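Local structure of CytC3 (Streptomyces sp., 3GJB) at residues A[45-50]-A[72-77]; A[66-71]-A[102-107]; A[122-127]-A[277-282]; A[148-153]-A[255-260]. The protein probably acts as a non-haem iron(II) and 2-oxoglutarate-dependent halogenase that chlorinates an amino acid tethered to a carrier protein, as in related halogenases of the PhyH family. One frame throughout, in Å; residues are numbered along the deposited sequence.

Interaction 1 of 4, residues A[45-50]-A[72-77]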
# COMPACT_ATOMS: atom_id res chain seq x y z
N ARG A 45 -5.01 -10.60 11.89
CA ARG A 45 -6.30 -11.10 11.44
C ARG A 45 -7.35 -10.93 12.54
O ARG A 45 -8.45 -10.46 12.28
CB ARG A 45 -6.16 -12.57 11.04
CG ARG A 45 -7.20 -13.06 10.05
CD ARG A 45 -8.42 -13.63 10.74
NE ARG A 45 -8.07 -14.72 11.64
CZ ARG A 45 -8.95 -15.34 12.41
NH1 ARG A 45 -10.23 -14.99 12.38
NH2 ARG A 45 -8.56 -16.29 13.25
N ARG A 46 -6.99 -11.31 13.76
CA ARG A 46 -7.90 -11.20 14.90
C ARG A 46 -8.10 -9.74 15.34
O ARG A 46 -9.20 -9.34 15.70
CB ARG A 46 -7.36 -12.00 16.09
CG ARG A 46 -8.26 -11.96 17.32
CD ARG A 46 -7.71 -12.78 18.49
NE ARG A 46 -6.40 -12.31 18.95
CZ ARG A 46 -5.23 -12.82 18.55
NH1 ARG A 46 -5.20 -13.83 17.69
NH2 ARG A 46 -4.10 -12.30 19.00
N GLN A 47 -7.03 -8.96 15.30
CA GLN A 47 -7.11 -7.57 15.70
C GLN A 47 -7.94 -6.71 14.75
O GLN A 47 -8.59 -5.75 15.17
CB GLN A 47 -5.69 -7.01 15.85
CG GLN A 47 -5.01 -7.51 17.11
CD GLN A 47 -3.55 -7.12 17.20
OE1 GLN A 47 -2.96 -7.14 18.28
NE2 GLN A 47 -2.95 -6.77 16.07
N LEU A 48 -7.92 -7.06 13.47
CA LEU A 48 -8.69 -6.35 12.46
C LEU A 48 -10.15 -6.29 12.94
O LEU A 48 -10.86 -5.30 12.75
CB LEU A 48 -8.60 -7.10 11.13
CG LEU A 48 -7.91 -6.51 9.89
CD1 LEU A 48 -6.84 -5.52 10.26
CD2 LEU A 48 -7.35 -7.65 9.07
N LEU A 49 -10.59 -7.37 13.57
CA LEU A 49 -11.96 -7.49 14.06
C LEU A 49 -12.40 -6.41 15.04
O LEU A 49 -13.56 -6.01 15.03
CB LEU A 49 -12.15 -8.87 14.70
CG LEU A 49 -12.01 -10.01 13.69
CD1 LEU A 49 -11.98 -11.37 14.39
CD2 LEU A 49 -13.16 -9.93 12.70
N ASP A 50 -11.47 -5.93 15.87
CA ASP A 50 -11.78 -4.89 16.84
C ASP A 50 -11.53 -3.52 16.21
O ASP A 50 -10.39 -3.16 15.91
CB ASP A 50 -10.92 -5.06 18.09
CG ASP A 50 -11.00 -3.87 19.04
OD1 ASP A 50 -12.05 -3.20 19.09
OD2 ASP A 50 -10.00 -3.61 19.75
N LEU A 72 -2.98 2.70 11.37
CA LEU A 72 -3.11 3.83 12.28
C LEU A 72 -3.66 3.40 13.63
O LEU A 72 -3.81 4.22 14.53
CB LEU A 72 -3.99 4.93 11.68
CG LEU A 72 -3.38 5.69 10.50
CD1 LEU A 72 -4.28 6.85 10.12
CD2 LEU A 72 -2.01 6.20 10.87
N ASP A 73 -3.99 2.12 13.78
CA ASP A 73 -4.47 1.64 15.08
C ASP A 73 -3.96 0.24 15.47
O ASP A 73 -3.94 -0.10 16.66
CB ASP A 73 -6.01 1.74 15.17
CG ASP A 73 -6.73 0.72 14.30
OD1 ASP A 73 -6.60 0.77 13.06
OD2 ASP A 73 -7.45 -0.13 14.88
N ILE A 74 -3.54 -0.56 14.50
CA ILE A 74 -3.01 -1.89 14.83
C ILE A 74 -1.49 -1.77 14.88
O ILE A 74 -0.87 -1.40 13.88
CB ILE A 74 -3.39 -2.95 13.78
CG1 ILE A 74 -4.91 -3.18 13.77
CG2 ILE A 74 -2.67 -4.26 14.07
CD1 ILE A 74 -5.39 -4.00 12.60
N ASP A 75 -0.89 -2.09 16.03
CA ASP A 75 0.56 -1.99 16.20
C ASP A 75 1.40 -2.69 15.15
O ASP A 75 2.39 -2.13 14.67
CB ASP A 75 1.00 -2.51 17.57
CG ASP A 75 0.58 -1.60 18.71
OD1 ASP A 75 0.52 -0.37 18.50
OD2 ASP A 75 0.33 -2.11 19.82
N LEU A 76 1.02 -3.92 14.81
CA LEU A 76 1.76 -4.70 13.83
C LEU A 76 1.66 -4.11 12.43
O LEU A 76 2.56 -4.29 11.61
CB LEU A 76 1.27 -6.15 13.86
CG LEU A 76 1.70 -6.90 15.12
CD1 LEU A 76 0.95 -8.22 15.24
CD2 LEU A 76 3.21 -7.14 15.08
N LEU A 77 0.57 -3.40 12.14
CA LEU A 77 0.43 -2.77 10.83
C LEU A 77 1.20 -1.46 10.85
O LEU A 77 1.80 -1.06 9.84
CB LEU A 77 -1.04 -2.54 10.48
CG LEU A 77 -1.85 -3.82 10.26
CD1 LEU A 77 -3.25 -3.45 9.78
CD2 LEU A 77 -1.15 -4.71 9.25
O HOH W 1 -0.64 -5.35 16.42
O HOH W 2 -9.07 -0.57 16.98
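Gln-47 and Ile-74 meet where a helix begins without a polar N-cap side chain: Ile-74 holds the cap position, and a water does what its alkyl chain cannot. In this PhyH-family, cupin-type fold, the C-terminal part of helix 34-48 lies against the first turn of helix 75-82. Gln-47 has the reach for the work, its chain running extended beyond CG (chi2 173°) so that NE2 passes beside Ile-74 CG2 and gives a hydrogen to water 1 at 2.7 Å. The same water accepts a bond from Leu-76 N, also at 2.7 Å, and so serves a backbone amide of the opening helical turn. Beside these polar groups the contact is apolar. Leu-48 and Leu-77 cross at about a right angle with their CD1 atoms 4.2 Å apart; branched aliphatic chains suit this place because Phe-105 of strand 98-108 touches both leucines. At the other end, the carboxylate of Asp-73, salt-bridged through OD2 to Arg-70, makes a second link. Water 2 donates to Asp-73 OD2 at 2.7 Å and to the carbonyl of the turn residue, Asp-50 O, at 3.1 Å.

Interaction 2 of 4, residues A[66-71]-A[102-107]. With AKG (2-oxoglutaric acid), chain E.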
# COMPACT_ATOMS: atom_id res chain seq x y z
N SER A 66 -12.85 -2.99 3.28
CA SER A 66 -11.52 -3.44 2.90
C SER A 66 -10.47 -2.99 3.91
O SER A 66 -9.28 -3.02 3.64
CB SER A 66 -11.14 -2.90 1.51
OG SER A 66 -11.82 -3.60 0.49
N ASN A 67 -10.94 -2.58 5.09
CA ASN A 67 -10.07 -2.13 6.17
C ASN A 67 -8.93 -1.20 5.77
O ASN A 67 -7.76 -1.56 5.83
CB ASN A 67 -9.52 -3.33 6.94
CG ASN A 67 -10.38 -3.68 8.14
OD1 ASN A 67 -10.63 -2.83 8.99
ND2 ASN A 67 -10.83 -4.93 8.21
N TYR A 68 -9.29 0.01 5.38
CA TYR A 68 -8.29 0.99 4.99
C TYR A 68 -7.64 1.56 6.23
O TYR A 68 -8.28 1.69 7.28
CB TYR A 68 -8.94 2.13 4.23
CG TYR A 68 -9.24 1.86 2.77
CD1 TYR A 68 -9.45 0.56 2.30
CD2 TYR A 68 -9.35 2.92 1.87
CE1 TYR A 68 -9.77 0.33 0.94
CE2 TYR A 68 -9.67 2.70 0.53
CZ TYR A 68 -9.87 1.42 0.07
OH TYR A 68 -10.19 1.24 -1.25
N ASP A 69 -6.36 1.87 6.09
CA ASP A 69 -5.54 2.49 7.11
C ASP A 69 -5.58 1.97 8.54
O ASP A 69 -5.63 2.76 9.50
CB ASP A 69 -5.82 4.00 7.12
CG ASP A 69 -5.74 4.61 5.73
OD1 ASP A 69 -4.79 4.30 4.99
OD2 ASP A 69 -6.64 5.40 5.39
N ARG A 70 -5.54 0.65 8.70
CA ARG A 70 -5.54 0.08 10.04
C ARG A 70 -4.15 0.17 10.64
O ARG A 70 -3.95 -0.16 11.81
CB ARG A 70 -6.02 -1.37 10.00
CG ARG A 70 -7.46 -1.46 9.54
CD ARG A 70 -8.38 -0.63 10.43
NE ARG A 70 -9.18 -1.46 11.32
CZ ARG A 70 -8.74 -1.98 12.45
NH1 ARG A 70 -7.50 -1.74 12.84
NH2 ARG A 70 -9.52 -2.74 13.20
N HIS A 71 -3.19 0.63 9.85
CA HIS A 71 -1.83 0.81 10.34
C HIS A 71 -1.85 2.01 11.30
O HIS A 71 -0.84 2.31 11.95
CB HIS A 71 -0.87 1.12 9.19
CG HIS A 71 -1.19 2.38 8.46
ND1 HIS A 71 -2.22 2.47 7.54
CD2 HIS A 71 -0.67 3.63 8.57
CE1 HIS A 71 -2.32 3.72 7.12
NE2 HIS A 71 -1.39 4.44 7.73
N ARG A 102 -1.62 5.59 2.92
CA ARG A 102 -2.68 4.60 2.92
C ARG A 102 -2.22 3.15 2.89
O ARG A 102 -1.15 2.82 2.37
CB ARG A 102 -3.62 4.83 1.74
CG ARG A 102 -4.76 3.82 1.66
CD ARG A 102 -6.09 4.51 1.40
NE ARG A 102 -6.34 4.66 -0.01
CZ ARG A 102 -7.34 5.37 -0.52
NH1 ARG A 102 -8.19 6.01 0.27
NH2 ARG A 102 -7.51 5.41 -1.83
N SER A 103 -3.06 2.30 3.46
CA SER A 103 -2.85 0.87 3.47
C SER A 103 -4.25 0.27 3.34
O SER A 103 -5.23 0.86 3.80
CB SER A 103 -2.16 0.41 4.75
OG SER A 103 -3.02 0.49 5.87
N GLU A 104 -4.34 -0.87 2.67
CA GLU A 104 -5.61 -1.54 2.47
C GLU A 104 -5.37 -3.02 2.26
O GLU A 104 -4.27 -3.43 1.89
CB GLU A 104 -6.34 -0.95 1.25
CG GLU A 104 -5.52 -0.91 -0.03
CD GLU A 104 -6.19 -0.09 -1.13
OE1 GLU A 104 -7.23 -0.52 -1.67
OE2 GLU A 104 -5.67 1.01 -1.45
N PHE A 105 -6.39 -3.83 2.51
CA PHE A 105 -6.28 -5.26 2.33
C PHE A 105 -6.83 -5.71 0.99
O PHE A 105 -7.77 -5.12 0.46
CB PHE A 105 -6.98 -6.00 3.48
CG PHE A 105 -6.26 -5.88 4.80
CD1 PHE A 105 -6.37 -4.73 5.56
CD2 PHE A 105 -5.41 -6.90 5.23
CE1 PHE A 105 -5.64 -4.58 6.76
CE2 PHE A 105 -4.68 -6.77 6.42
CZ PHE A 105 -4.80 -5.60 7.18
N PHE A 106 -6.22 -6.74 0.42
CA PHE A 106 -6.64 -7.29 -0.86
C PHE A 106 -6.85 -8.78 -0.70
O PHE A 106 -5.95 -9.57 -0.96
CB PHE A 106 -5.58 -7.05 -1.93
CG PHE A 106 -5.54 -5.64 -2.42
CD1 PHE A 106 -6.56 -5.14 -3.22
CD2 PHE A 106 -4.48 -4.80 -2.09
CE1 PHE A 106 -6.52 -3.83 -3.69
CE2 PHE A 106 -4.44 -3.49 -2.55
CZ PHE A 106 -5.45 -3.00 -3.35
N PRO A 107 -8.03 -9.19 -0.25
CA PRO A 107 -8.27 -10.62 -0.09
C PRO A 107 -8.77 -11.21 -1.40
O PRO A 107 -9.23 -10.48 -2.27
CB PRO A 107 -9.35 -10.66 0.99
CG PRO A 107 -10.19 -9.47 0.62
CD PRO A 107 -9.14 -8.40 0.34
C1 AKG E . -10.41 5.07 -3.90
O1 AKG E . -10.10 4.96 -2.73
O2 AKG E . -11.68 5.37 -4.21
C2 AKG E . -9.39 4.88 -4.99
O5 AKG E . -9.72 5.00 -6.16
C3 AKG E . -7.95 4.53 -4.62
C4 AKG E . -7.04 4.35 -5.85
C5 AKG E . -5.62 3.97 -5.42
O3 AKG E . -5.33 3.85 -4.25
O4 AKG E . -4.68 3.76 -6.36
O HOH W 3 -5.06 -1.18 6.83
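Two side chains turned into the crowded position, with His-71 CG (chi1 62°) and Ser-103 OG (chi1 70°) each between its own backbone N and carbonyl carbon, meet as a hydrogen-bonded pair, His-71 ND1 to Ser-103 OG at 2.7 Å. They join strand 98-108, in the large antiparallel sheet of this cupin-type fold, to a loop entered through a Schellman motif in which Asn-67 is the C' residue that ends helix 62-65. Water 3 also bonds Ser-103 OG, and links it to Asn-67 O and Arg-70 N. Beside it, the backbone bond from Asp-69 N to Ser-103 O (2.7 Å) is answered by one from Ser-103 N to Asp-69 OD1 (3.1 Å), so a short acidic chain acts like a strand partner; Tyr-56 binds the other oxygen, OD2.

Farther along, the Tyr-68 ring sets its CE2 edge over one face of the Arg-102 guanidinium, planes 59° apart, and its CD1 lies 3.6 Å from Glu-104 CB. Arg-102, bent at chi2 and chi3, can then reach a bound 2-oxoglutarate with a weak bond from NH2 to O1 (2.8 Å), while the Glu-104 carboxylate has its partner in Arg-259. A serine in place of Tyr-68 would probably leave that guanidinium face uncovered and Arg-102 freer to swing away from the ligand. At the far end Phe-105 N bonds Ser-66 O almost straight, and the edge of the Phe-105 ring brings CD1 to 3.5 Å from Asn-67 O.

Interaction 3 of 4, residues A[122-127]-A[277-282]. With AKG (2-oxoglutaric acid), chain E; ACT (acetate ion), chain G.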
# COMPACT_ATOMS: atom_id res chain seq x y z
N THR A 122 -5.50 6.90 -8.94
CA THR A 122 -5.65 7.22 -7.52
C THR A 122 -6.83 8.12 -7.18
O THR A 122 -6.85 8.74 -6.11
CB THR A 122 -4.36 7.84 -6.98
OG1 THR A 122 -3.88 8.82 -7.90
CG2 THR A 122 -3.30 6.77 -6.80
N PHE A 123 -7.81 8.20 -8.08
CA PHE A 123 -8.99 9.04 -7.84
C PHE A 123 -9.94 8.30 -6.92
O PHE A 123 -10.04 7.09 -7.00
CB PHE A 123 -9.73 9.33 -9.16
CG PHE A 123 -8.91 10.05 -10.18
CD1 PHE A 123 -8.55 11.38 -9.99
CD2 PHE A 123 -8.49 9.41 -11.34
CE1 PHE A 123 -7.79 12.06 -10.94
CE2 PHE A 123 -7.73 10.08 -12.29
CZ PHE A 123 -7.38 11.41 -12.09
N ALA A 124 -10.65 9.01 -6.06
CA ALA A 124 -11.61 8.38 -5.16
C ALA A 124 -12.77 7.89 -6.01
O ALA A 124 -13.22 8.59 -6.92
CB ALA A 124 -12.10 9.39 -4.13
N HIS A 125 -13.28 6.70 -5.72
CA HIS A 125 -14.38 6.17 -6.51
C HIS A 125 -15.67 6.96 -6.31
O HIS A 125 -16.35 7.31 -7.28
CB HIS A 125 -14.63 4.69 -6.19
CG HIS A 125 -15.61 4.03 -7.12
ND1 HIS A 125 -16.01 2.72 -6.97
CD2 HIS A 125 -16.27 4.50 -8.21
CE1 HIS A 125 -16.87 2.41 -7.93
NE2 HIS A 125 -17.04 3.47 -8.69
N ALA A 126 -16.01 7.24 -5.06
CA ALA A 126 -17.24 7.96 -4.75
C ALA A 126 -17.37 9.33 -5.41
O ALA A 126 -18.47 9.74 -5.78
CB ALA A 126 -17.37 8.11 -3.24
N THR A 127 -16.26 10.04 -5.57
CA THR A 127 -16.31 11.39 -6.13
C THR A 127 -15.45 11.65 -7.35
O THR A 127 -15.62 12.67 -8.03
CB THR A 127 -15.92 12.41 -5.07
OG1 THR A 127 -14.55 12.20 -4.70
CG2 THR A 127 -16.80 12.27 -3.83
N TYR A 277 -15.44 12.17 3.56
CA TYR A 277 -14.83 12.25 2.23
C TYR A 277 -15.44 11.30 1.21
O TYR A 277 -15.28 11.49 0.00
CB TYR A 277 -13.33 11.99 2.36
CG TYR A 277 -12.52 12.10 1.09
CD1 TYR A 277 -12.18 13.34 0.56
CD2 TYR A 277 -12.07 10.96 0.43
CE1 TYR A 277 -11.39 13.44 -0.59
CE2 TYR A 277 -11.29 11.05 -0.71
CZ TYR A 277 -10.95 12.29 -1.21
OH TYR A 277 -10.16 12.38 -2.33
N GLY A 278 -16.13 10.27 1.68
CA GLY A 278 -16.73 9.31 0.77
C GLY A 278 -16.05 7.96 0.85
O GLY A 278 -14.90 7.85 1.29
N ASP A 279 -16.76 6.92 0.42
CA ASP A 279 -16.25 5.55 0.44
C ASP A 279 -15.92 5.12 1.86
O ASP A 279 -15.12 4.21 2.06
CB ASP A 279 -15.01 5.41 -0.45
CG ASP A 279 -15.36 5.42 -1.93
OD1 ASP A 279 -16.20 4.60 -2.35
OD2 ASP A 279 -14.80 6.24 -2.69
N GLY A 280 -16.53 5.77 2.84
CA GLY A 280 -16.28 5.42 4.22
C GLY A 280 -15.10 6.15 4.81
O GLY A 280 -14.85 6.07 6.00
N ILE A 281 -14.35 6.86 3.97
CA ILE A 281 -13.21 7.63 4.43
C ILE A 281 -13.68 8.86 5.21
O ILE A 281 -14.51 9.63 4.72
CB ILE A 281 -12.35 8.17 3.27
CG1 ILE A 281 -11.69 7.03 2.48
CG2 ILE A 281 -11.33 9.16 3.82
CD1 ILE A 281 -11.06 7.46 1.19
N ASN A 282 -13.15 9.04 6.41
CA ASN A 282 -13.47 10.21 7.22
C ASN A 282 -12.13 10.75 7.68
O ASN A 282 -11.47 10.16 8.54
CB ASN A 282 -14.34 9.84 8.42
CG ASN A 282 -14.88 11.07 9.14
OD1 ASN A 282 -14.11 11.90 9.63
ND2 ASN A 282 -16.19 11.21 9.17
C1 AKG E . -10.41 5.07 -3.90
O1 AKG E . -10.10 4.96 -2.73
O2 AKG E . -11.68 5.37 -4.21
C2 AKG E . -9.39 4.88 -4.99
O5 AKG E . -9.72 5.00 -6.16
C3 AKG E . -7.95 4.53 -4.62
C4 AKG E . -7.04 4.35 -5.85
C5 AKG E . -5.62 3.97 -5.42
O3 AKG E . -5.33 3.85 -4.25
O4 AKG E . -4.68 3.76 -6.36
C ACT G . -14.30 -0.09 -5.92
O ACT G . -13.30 -0.75 -5.68
OXT ACT G . -14.29 1.24 -5.74
CH3 ACT G . -15.54 -0.77 -6.41
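Ala-126 and Asp-279 form the tight part of the contact. Asp-279 OD2 accepts the backbone hydrogen of Ala-126 N at 2.8 Å, on the syn side of the carboxylate and 23° out of its plane, while the Ala-126 methyl presses on the same oxygen, CB to OD2 being 3.2 Å. Small residues suit this place. A side chain on Gly-278 would crowd Ala-126 CB, and the glycine's backbone angles (phi 111°) would drive it into the preceding carbonyl as well. On the buried flank, Ala-124 CB rests against the Tyr-277 ring, 3.9 Å from CE2, and that ring meets Tyr-268 edge-to-face.

The other flank is looser and open to solvent: Thr-127 only brushes Tyr-277 O with its CG2, and the exposed His-125 ring turns from the protein partner to an acetate, its ND1 donating to OXT at 2.6 Å. The backbone N of His-125 donates to 2-oxoglutarate O2 at 2.6 Å. Since Asp-279 OD2 lies 3.6 Å from that same O2, the two acid groups probably raise each other's affinity for a proton. A leucine in place of Asp-279 would probably leave Ala-126 N without its acceptor and the 122-127 loop less firmly held beside the ligand. Asp-279 and Gly-280 both take left-handed backbone angles, as the two central residues of a type I' turn must, and the hairpin is completed by a classic beta bulge, Tyr-277 and Gly-278 facing Ile-281.

Interaction 4 of 4, residues A[148-153]-A[255-260]. With AKG (2-oxoglutaric acid), chain E.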
# COMPACT_ATOMS: atom_id res chain seq x y z
N THR A 148 3.34 1.49 -4.45
CA THR A 148 2.57 0.54 -3.66
C THR A 148 3.43 -0.67 -3.29
O THR A 148 4.11 -1.24 -4.14
CB THR A 148 1.34 0.06 -4.45
OG1 THR A 148 0.55 1.19 -4.84
CG2 THR A 148 0.49 -0.88 -3.61
N VAL A 149 3.40 -1.03 -2.01
CA VAL A 149 4.15 -2.18 -1.53
C VAL A 149 3.12 -3.21 -1.13
O VAL A 149 2.44 -3.09 -0.11
CB VAL A 149 5.02 -1.81 -0.31
CG1 VAL A 149 5.83 -3.02 0.14
CG2 VAL A 149 5.94 -0.66 -0.67
N TRP A 150 3.00 -4.23 -1.98
CA TRP A 150 2.03 -5.29 -1.79
C TRP A 150 2.67 -6.50 -1.09
O TRP A 150 3.42 -7.25 -1.70
CB TRP A 150 1.49 -5.68 -3.17
CG TRP A 150 0.12 -6.30 -3.21
CD1 TRP A 150 -1.05 -5.68 -3.54
CD2 TRP A 150 -0.20 -7.69 -3.03
NE1 TRP A 150 -2.07 -6.60 -3.61
CE2 TRP A 150 -1.58 -7.84 -3.29
CE3 TRP A 150 0.55 -8.82 -2.68
CZ2 TRP A 150 -2.23 -9.07 -3.22
CZ3 TRP A 150 -0.09 -10.05 -2.61
CH2 TRP A 150 -1.47 -10.17 -2.88
N THR A 151 2.37 -6.66 0.19
CA THR A 151 2.92 -7.77 0.95
C THR A 151 1.96 -8.94 1.05
O THR A 151 0.78 -8.77 1.38
CB THR A 151 3.29 -7.34 2.38
OG1 THR A 151 4.23 -6.27 2.33
CG2 THR A 151 3.92 -8.52 3.14
N ALA A 152 2.45 -10.13 0.76
CA ALA A 152 1.62 -11.32 0.84
C ALA A 152 1.52 -11.75 2.30
O ALA A 152 2.53 -12.07 2.92
CB ALA A 152 2.23 -12.44 0.00
N PHE A 153 0.31 -11.75 2.86
CA PHE A 153 0.14 -12.17 4.24
C PHE A 153 -0.08 -13.68 4.27
O PHE A 153 0.24 -14.35 5.25
CB PHE A 153 -1.00 -11.39 4.89
CG PHE A 153 -0.57 -10.06 5.47
CD1 PHE A 153 0.67 -9.50 5.13
CD2 PHE A 153 -1.39 -9.37 6.36
CE1 PHE A 153 1.09 -8.30 5.67
CE2 PHE A 153 -0.98 -8.15 6.90
CZ PHE A 153 0.26 -7.61 6.56
N GLY A 255 -3.46 -10.02 0.67
CA GLY A 255 -2.38 -9.10 0.41
C GLY A 255 -2.62 -7.84 1.23
O GLY A 255 -3.75 -7.41 1.43
N PHE A 256 -1.54 -7.26 1.74
CA PHE A 256 -1.65 -6.04 2.50
C PHE A 256 -0.84 -5.02 1.73
O PHE A 256 0.36 -5.18 1.58
CB PHE A 256 -1.06 -6.21 3.90
CG PHE A 256 -1.00 -4.94 4.68
CD1 PHE A 256 -2.17 -4.30 5.09
CD2 PHE A 256 0.22 -4.36 5.00
CE1 PHE A 256 -2.12 -3.10 5.80
CE2 PHE A 256 0.28 -3.16 5.71
CZ PHE A 256 -0.89 -2.53 6.11
N ALA A 257 -1.49 -3.98 1.24
CA ALA A 257 -0.80 -2.97 0.47
C ALA A 257 -0.64 -1.67 1.23
O ALA A 257 -1.57 -1.19 1.87
CB ALA A 257 -1.56 -2.70 -0.82
N ALA A 258 0.56 -1.11 1.14
CA ALA A 258 0.87 0.16 1.78
C ALA A 258 1.34 1.06 0.65
O ALA A 258 2.19 0.67 -0.16
CB ALA A 258 1.97 -0.02 2.82
N ARG A 259 0.77 2.26 0.56
CA ARG A 259 1.14 3.18 -0.52
C ARG A 259 1.94 4.39 -0.02
O ARG A 259 1.61 5.00 1.00
CB ARG A 259 -0.13 3.61 -1.25
CG ARG A 259 -0.92 2.43 -1.83
CD ARG A 259 -2.27 2.89 -2.33
NE ARG A 259 -3.16 1.80 -2.71
CZ ARG A 259 -3.13 1.15 -3.87
NH1 ARG A 259 -2.25 1.48 -4.81
NH2 ARG A 259 -4.02 0.20 -4.11
N TYR A 260 3.00 4.71 -0.76
CA TYR A 260 3.89 5.81 -0.40
C TYR A 260 4.05 6.92 -1.44
O TYR A 260 4.00 6.69 -2.65
CB TYR A 260 5.29 5.26 -0.08
CG TYR A 260 5.33 4.20 0.99
CD1 TYR A 260 4.89 2.90 0.74
CD2 TYR A 260 5.79 4.51 2.27
CE1 TYR A 260 4.91 1.92 1.75
CE2 TYR A 260 5.82 3.55 3.28
CZ TYR A 260 5.37 2.26 3.02
OH TYR A 260 5.37 1.32 4.03
C1 AKG E . -10.41 5.07 -3.90
O1 AKG E . -10.10 4.96 -2.73
O2 AKG E . -11.68 5.37 -4.21
C2 AKG E . -9.39 4.88 -4.99
O5 AKG E . -9.72 5.00 -6.16
C3 AKG E . -7.95 4.53 -4.62
C4 AKG E . -7.04 4.35 -5.85
C5 AKG E . -5.62 3.97 -5.42
O3 AKG E . -5.33 3.85 -4.25
O4 AKG E . -4.68 3.76 -6.36
O HOH W 4 2.66 -4.03 2.49
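Backbone bonds come first, for Val-149 pairs with Ala-258 and Thr-151 with Phe-256 as hydrogen-bonded pairs of an antiparallel ladder. Each pair is closed twice, the first by Val-149 N to Ala-258 O at 2.8 Å and Ala-258 N to Val-149 O at 3.0 Å, and the strand axes run 159° apart. Val-149 O and Phe-256 O each take a second hydrogen, from water 4. Thr-151 OG1, bonded to His-80, also holds this water.

The aromatic contacts lie on both faces. On the side of Trp-150 and Ala-257, Gly-255 CA sits over the indole's six-membered ring, 3.7 Å from its centroid; a side chain there would collide with CZ2, which explains the glycine. On the side of Thr-151, Phe-256 CB makes a CH-pi contact over the face of the Phe-153 ring, 3.5 Å from its centroid, while the two rings, 24° from parallel, are slid so far that they barely overlap.

Among apolar side-chain contacts, Val-149 CG2 touches Tyr-260 CE1 at 3.7 Å.

The polar group is Arg-259. Its chain, extended to NE beside Thr-148, places the guanidinium with Thr-148 CG2 over one face and 2-oxoglutarate O3 over the other, while Glu-104 OE2 holds NE in a salt bridge.

These are the middle strands of the large cupin-type sheet: 147-152 is bordered by strand 230-235 and 253-262 by strand 98-108, with helix 84-94 packing on Val-149 and Tyr-260.

How the interactions relate
Interactions 1, 2 and 4 form a continuous path from the helices into the sheet. Interactions 1 and 2, with centres 10 Å apart, are joined by Arg-70 of interaction 2, whose NH2 lies 2.9 Å from Asp-50 O in a weak bond. Leu-77 CD2 touches Phe-256 CZ of interaction 4 at 3.8 Å. Interactions 2 and 4 lie on neighbouring strands, centres 9 Å apart, with a probable hydrogen bond from Arg-259 N to Arg-102 O at 2.7 Å. Interaction 3 stands 14 Å from interaction 2 between centres, yet one 2-oxoglutarate touches 2, 3 and 4. The side chain of His-125 is about 12 Å from the bound iron(II), that of Trp-150 about 6 Å from a second 2-oxoglutarate.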